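Local structure of uncharacterized protein BF1531 (Bacteroides fragilis, 3SLR) at residues I82-H87 / L109-L114; Y126-I131 / T152-E157. The protein is of unknown function but binds magnesium through a phosphatase-type domain, here joined to an FkbH-type N-terminal domain, and may hydrolyse ester bonds. All blocks are in the same frame, centred on the assembly; numbering follows the deposited sequence.

Contact 1 (I82-H87 / L109-L114); sequences IFHSTH and LDFVRL
H84 and F111 make this contact through their rings. The rings meet obliquely, with planes at 66° and centroids 5.8 Å apart. CE1 of H84 faces the CD2–CE2 side of the F111 ring, 3.8 Å from each atom. CD2 of F111 sits at the edge of the imidazole, in its plane. F111 reaches over from the helix with CG anti to its backbone N (chi1 175°).

Further packing completes the setting. CG2 of I82, two residues earlier in strand 79-83, lies 3.9 Å above the plane of the H84 ring, offset toward the rim. F111 also packs on V61, E62 and I65 of helix 61-66.

Both imidazole nitrogens are hydrogen-bonded outside the two segments. ND1 pairs with the hydroxyl of Y125 and NE2 with OE2 of E62. These bonds on two sides should fix the ring's rotation and leave CE1, the carbon between the nitrogens, directed at F111.

The contact joins the loop just after strand 79-83 to helix 104-118. That helix is the last of those between strand 79-83 and the neighbouring parallel strand 122-126, consistent with the alpha/beta fold of the SGNH-hydrolase clan.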
# COMPACT_ATOMS: atom_id res chain seq x y z
N ILE A 82 -4.91 11.81 -10.26
CA ILE A 82 -4.58 13.23 -10.05
C ILE A 82 -3.44 13.33 -9.04
O ILE A 82 -3.52 12.76 -7.95
CB ILE A 82 -5.78 14.02 -9.49
CG1 ILE A 82 -7.04 13.80 -10.34
CG2 ILE A 82 -5.43 15.51 -9.33
CD1 ILE A 82 -6.98 14.41 -11.73
N PHE A 83 -2.40 14.06 -9.41
CA PHE A 83 -1.29 14.31 -8.50
C PHE A 83 -1.15 15.81 -8.24
O PHE A 83 -0.44 16.51 -8.97
CB PHE A 83 0.01 13.75 -9.10
CG PHE A 83 1.19 13.80 -8.16
CD1 PHE A 83 1.01 14.08 -6.81
CD2 PHE A 83 2.47 13.56 -8.63
CE1 PHE A 83 2.10 14.12 -5.94
CE2 PHE A 83 3.56 13.58 -7.79
CZ PHE A 83 3.38 13.87 -6.43
N HIS A 84 -1.87 16.29 -7.23
CA HIS A 84 -1.66 17.62 -6.67
C HIS A 84 -0.60 17.49 -5.57
O HIS A 84 -0.81 16.78 -4.59
CB HIS A 84 -2.95 18.12 -6.01
CG HIS A 84 -3.91 18.78 -6.95
ND1 HIS A 84 -5.27 18.60 -6.85
CD2 HIS A 84 -3.72 19.66 -7.96
CE1 HIS A 84 -5.88 19.32 -7.77
NE2 HIS A 84 -4.96 19.98 -8.45
N SER A 85 0.51 18.20 -5.70
CA SER A 85 1.60 18.06 -4.74
C SER A 85 1.45 19.02 -3.57
O SER A 85 0.95 20.14 -3.71
CB SER A 85 2.95 18.30 -5.42
OG SER A 85 3.05 19.64 -5.86
N THR A 86 1.91 18.59 -2.40
CA THR A 86 1.96 19.50 -1.27
C THR A 86 2.84 20.70 -1.60
O THR A 86 2.53 21.83 -1.23
CB THR A 86 2.53 18.81 -0.02
OG1 THR A 86 1.74 17.66 0.27
CG2 THR A 86 2.52 19.76 1.19
N HIS A 87 3.93 20.45 -2.31
CA HIS A 87 4.89 21.49 -2.65
C HIS A 87 4.26 22.66 -3.40
O HIS A 87 4.54 23.83 -3.10
CB HIS A 87 6.05 20.89 -3.46
CG HIS A 87 7.27 21.75 -3.47
ND1 HIS A 87 8.34 21.53 -2.62
CD2 HIS A 87 7.58 22.87 -4.17
CE1 HIS A 87 9.26 22.45 -2.83
NE2 HIS A 87 8.83 23.27 -3.77
N LEU A 109 -10.91 21.28 -1.73
CA LEU A 109 -11.96 20.28 -1.51
C LEU A 109 -13.12 20.50 -2.49
O LEU A 109 -13.67 19.54 -3.00
CB LEU A 109 -12.46 20.31 -0.06
CG LEU A 109 -11.48 19.79 0.99
CD1 LEU A 109 -11.93 20.23 2.36
CD2 LEU A 109 -11.42 18.26 0.91
N ASP A 110 -13.47 21.75 -2.75
CA ASP A 110 -14.49 22.04 -3.75
C ASP A 110 -14.09 21.49 -5.12
O ASP A 110 -14.92 20.92 -5.83
CB ASP A 110 -14.77 23.55 -3.84
CG ASP A 110 -15.60 24.07 -2.67
OD1 ASP A 110 -16.20 23.24 -1.95
OD2 ASP A 110 -15.67 25.31 -2.49
N PHE A 111 -12.83 21.67 -5.50
CA PHE A 111 -12.39 21.17 -6.79
C PHE A 111 -12.48 19.65 -6.83
O PHE A 111 -12.91 19.06 -7.82
CB PHE A 111 -10.97 21.60 -7.13
CG PHE A 111 -10.48 20.98 -8.41
CD1 PHE A 111 -10.94 21.43 -9.63
CD2 PHE A 111 -9.60 19.91 -8.38
CE1 PHE A 111 -10.53 20.84 -10.82
CE2 PHE A 111 -9.17 19.31 -9.57
CZ PHE A 111 -9.64 19.78 -10.79
N VAL A 112 -12.05 19.01 -5.74
CA VAL A 112 -12.13 17.55 -5.67
C VAL A 112 -13.57 17.05 -5.81
O VAL A 112 -13.84 16.10 -6.56
CB VAL A 112 -11.47 17.02 -4.39
CG1 VAL A 112 -11.68 15.51 -4.26
CG2 VAL A 112 -9.98 17.35 -4.40
N ARG A 113 -14.51 17.69 -5.11
CA ARG A 113 -15.92 17.30 -5.25
C ARG A 113 -16.43 17.51 -6.67
O ARG A 113 -17.19 16.69 -7.20
CB ARG A 113 -16.80 18.06 -4.26
CG ARG A 113 -16.51 17.70 -2.81
CD ARG A 113 -17.66 18.09 -1.88
NE ARG A 113 -18.79 17.17 -2.02
CZ ARG A 113 -19.74 17.01 -1.10
NH1 ARG A 113 -19.70 17.72 0.02
NH2 ARG A 113 -20.73 16.15 -1.31
N LEU A 114 -16.00 18.60 -7.30
CA LEU A 114 -16.41 18.88 -8.67
C LEU A 114 -15.94 17.74 -9.58
O LEU A 114 -16.70 17.23 -10.40
CB LEU A 114 -15.82 20.22 -9.13
CG LEU A 114 -16.17 20.83 -10.49
CD1 LEU A 114 -15.50 20.08 -11.64
CD2 LEU A 114 -17.68 20.91 -10.70

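Contact 2 (Y126-I131 / T152-E157); sequences YNYPEI and TKLNYE
The Y128 ring carries CD2 of L154 over one face, with the methyl offset toward the rim. This CH-pi contact puts CD2 of L154 3.8 Å from the ring centroid and 27° off the ring normal. The closest ring atom is CE1 of Y128, 3.4 Å from CD2 of L154. At the ring edge, in plane, lies OD1 of N155. The N155 amide is turned 43° from the ring.

That amide bridges the backbone of Y128 with two hydrogen bonds. Y128 N donates to N155 OD1 over 3.1 Å, on a lone pair in the carbonyl plane. N155 ND2 donates to Y128 O over 2.8 Å, though that oxygen lies somewhat out of the N155 amide plane. Gripping both N and O of one residue should fix the rotation of the amide and which end is oxygen. The N155 side chain leans there with CG anti to its carbonyl carbon (chi1 -83°).

The segments belong to one alpha/beta unit: the loop leaving strand 122-126 meets helix 147-164, which precedes strand 168-171 of the same parallel sheet.

CB of N127 packs 3.3 Å from OD1 of N155. A water accepts from N127 ND2 and donates to N155 O, with a longer bond to N155 OD1. N127 OD1 receives the backbone N of A174.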
# COMPACT_ATOMS: atom_id res chain seq x y z
N TYR A 126 -3.82 11.29 -4.98
CA TYR A 126 -2.78 11.29 -3.95
C TYR A 126 -3.09 12.33 -2.89
O TYR A 126 -3.30 13.49 -3.22
CB TYR A 126 -1.39 11.58 -4.56
CG TYR A 126 -0.96 10.58 -5.60
CD1 TYR A 126 -0.89 10.93 -6.94
CD2 TYR A 126 -0.64 9.27 -5.25
CE1 TYR A 126 -0.51 10.01 -7.91
CE2 TYR A 126 -0.26 8.34 -6.22
CZ TYR A 126 -0.19 8.72 -7.54
OH TYR A 126 0.19 7.80 -8.51
N ASN A 127 -3.13 11.93 -1.63
CA ASN A 127 -3.27 12.91 -0.56
C ASN A 127 -1.93 13.58 -0.27
O ASN A 127 -0.96 13.40 -1.02
CB ASN A 127 -3.93 12.32 0.70
CG ASN A 127 -3.11 11.22 1.36
OD1 ASN A 127 -2.02 10.87 0.88
ND2 ASN A 127 -3.63 10.67 2.46
N TYR A 128 -1.88 14.36 0.80
CA TYR A 128 -0.82 15.36 0.97
C TYR A 128 0.12 15.12 2.16
O TYR A 128 -0.26 15.33 3.31
CB TYR A 128 -1.46 16.75 1.13
CG TYR A 128 -2.29 17.22 -0.05
CD1 TYR A 128 -3.65 16.92 -0.13
CD2 TYR A 128 -1.72 17.98 -1.07
CE1 TYR A 128 -4.42 17.36 -1.23
CE2 TYR A 128 -2.47 18.44 -2.13
CZ TYR A 128 -3.82 18.13 -2.21
OH TYR A 128 -4.54 18.58 -3.29
N PRO A 129 1.36 14.69 1.89
CA PRO A 129 2.31 14.62 3.01
C PRO A 129 2.58 16.02 3.56
O PRO A 129 2.71 16.98 2.78
CB PRO A 129 3.60 14.08 2.38
CG PRO A 129 3.20 13.56 1.00
CD PRO A 129 1.98 14.34 0.60
N GLU A 130 2.68 16.15 4.87
CA GLU A 130 2.87 17.49 5.43
C GLU A 130 4.27 18.03 5.14
O GLU A 130 5.26 17.34 5.36
CB GLU A 130 2.59 17.50 6.94
CG GLU A 130 2.81 18.89 7.58
CD GLU A 130 2.52 18.91 9.07
OE1 GLU A 130 1.88 17.95 9.56
OE2 GLU A 130 2.92 19.89 9.74
N ILE A 131 4.34 19.25 4.62
CA ILE A 131 5.59 20.00 4.68
C ILE A 131 5.41 21.03 5.78
O ILE A 131 4.59 21.93 5.67
CB ILE A 131 5.92 20.69 3.34
CG1 ILE A 131 6.06 19.66 2.21
CG2 ILE A 131 7.20 21.55 3.48
CD1 ILE A 131 6.10 20.29 0.82
N THR A 152 -3.86 19.75 7.35
CA THR A 152 -4.45 18.76 8.25
C THR A 152 -5.96 18.66 8.04
O THR A 152 -6.53 17.57 7.97
CB THR A 152 -4.12 19.11 9.71
OG1 THR A 152 -2.70 19.22 9.85
CG2 THR A 152 -4.66 18.03 10.67
N LYS A 153 -6.61 19.81 7.93
CA LYS A 153 -8.03 19.87 7.58
C LYS A 153 -8.28 19.20 6.22
O LYS A 153 -9.18 18.37 6.07
CB LYS A 153 -8.51 21.33 7.54
CG LYS A 153 -9.92 21.53 6.98
CD LYS A 153 -10.33 23.00 7.04
CE LYS A 153 -11.63 23.27 6.27
NZ LYS A 153 -12.05 24.70 6.37
N LEU A 154 -7.49 19.59 5.22
CA LEU A 154 -7.63 19.03 3.87
C LEU A 154 -7.55 17.50 3.86
O LEU A 154 -8.40 16.84 3.26
CB LEU A 154 -6.59 19.64 2.94
CG LEU A 154 -6.51 19.16 1.48
CD1 LEU A 154 -7.85 19.34 0.77
CD2 LEU A 154 -5.42 19.93 0.76
N ASN A 155 -6.54 16.93 4.51
CA ASN A 155 -6.37 15.47 4.45
C ASN A 155 -7.51 14.75 5.15
O ASN A 155 -7.94 13.67 4.71
CB ASN A 155 -5.02 15.05 5.05
CG ASN A 155 -3.90 15.17 4.06
OD1 ASN A 155 -4.07 14.85 2.88
ND2 ASN A 155 -2.75 15.67 4.51
N TYR A 156 -8.01 15.34 6.22
CA TYR A 156 -9.15 14.77 6.94
C TYR A 156 -10.40 14.77 6.07
O TYR A 156 -11.05 13.74 5.90
CB TYR A 156 -9.40 15.52 8.25
CG TYR A 156 -10.68 15.11 8.96
CD1 TYR A 156 -10.85 13.82 9.45
CD2 TYR A 156 -11.72 16.03 9.13
CE1 TYR A 156 -12.03 13.45 10.09
CE2 TYR A 156 -12.89 15.67 9.76
CZ TYR A 156 -13.04 14.38 10.24
OH TYR A 156 -14.21 14.04 10.86
N GLU A 157 -10.72 15.92 5.49
CA GLU A 157 -11.92 16.02 4.65
C GLU A 157 -11.81 15.19 3.37
O GLU A 157 -12.82 14.71 2.86
CB GLU A 157 -12.24 17.48 4.32
CG GLU A 157 -12.61 18.31 5.55
CD GLU A 157 -13.84 17.79 6.29
OE1 GLU A 157 -14.56 16.91 5.76
OE2 GLU A 157 -14.09 18.26 7.42
O HOH W 1 -6.06 12.25 3.27
O HOH W 2 -0.62 18.60 8.20

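How the contacts relate
Contacts 1 and 2 have centres 10 Å apart and lie in series along the chain, both in the FkbH-type N-terminal domain. The segments that follow adjacent parallel strands 79-83 and 122-126 touch. OG1 of T86, at the start of helix 86-94, lies 2.8 Å from P129 O, a probable hydrogen bond, and H84 CB packs 3.2 Å from Y128 OH. The hydroxyl of Y125 joins the two contacts, linking H84 to the hydroxyl of Y128. The helices meet too: L109 CD1 lies 3.4 Å from E157 CB. Neither contact reaches the magnesium site of D228, D230 and D336, which belongs to the separate phosphatase-type domain.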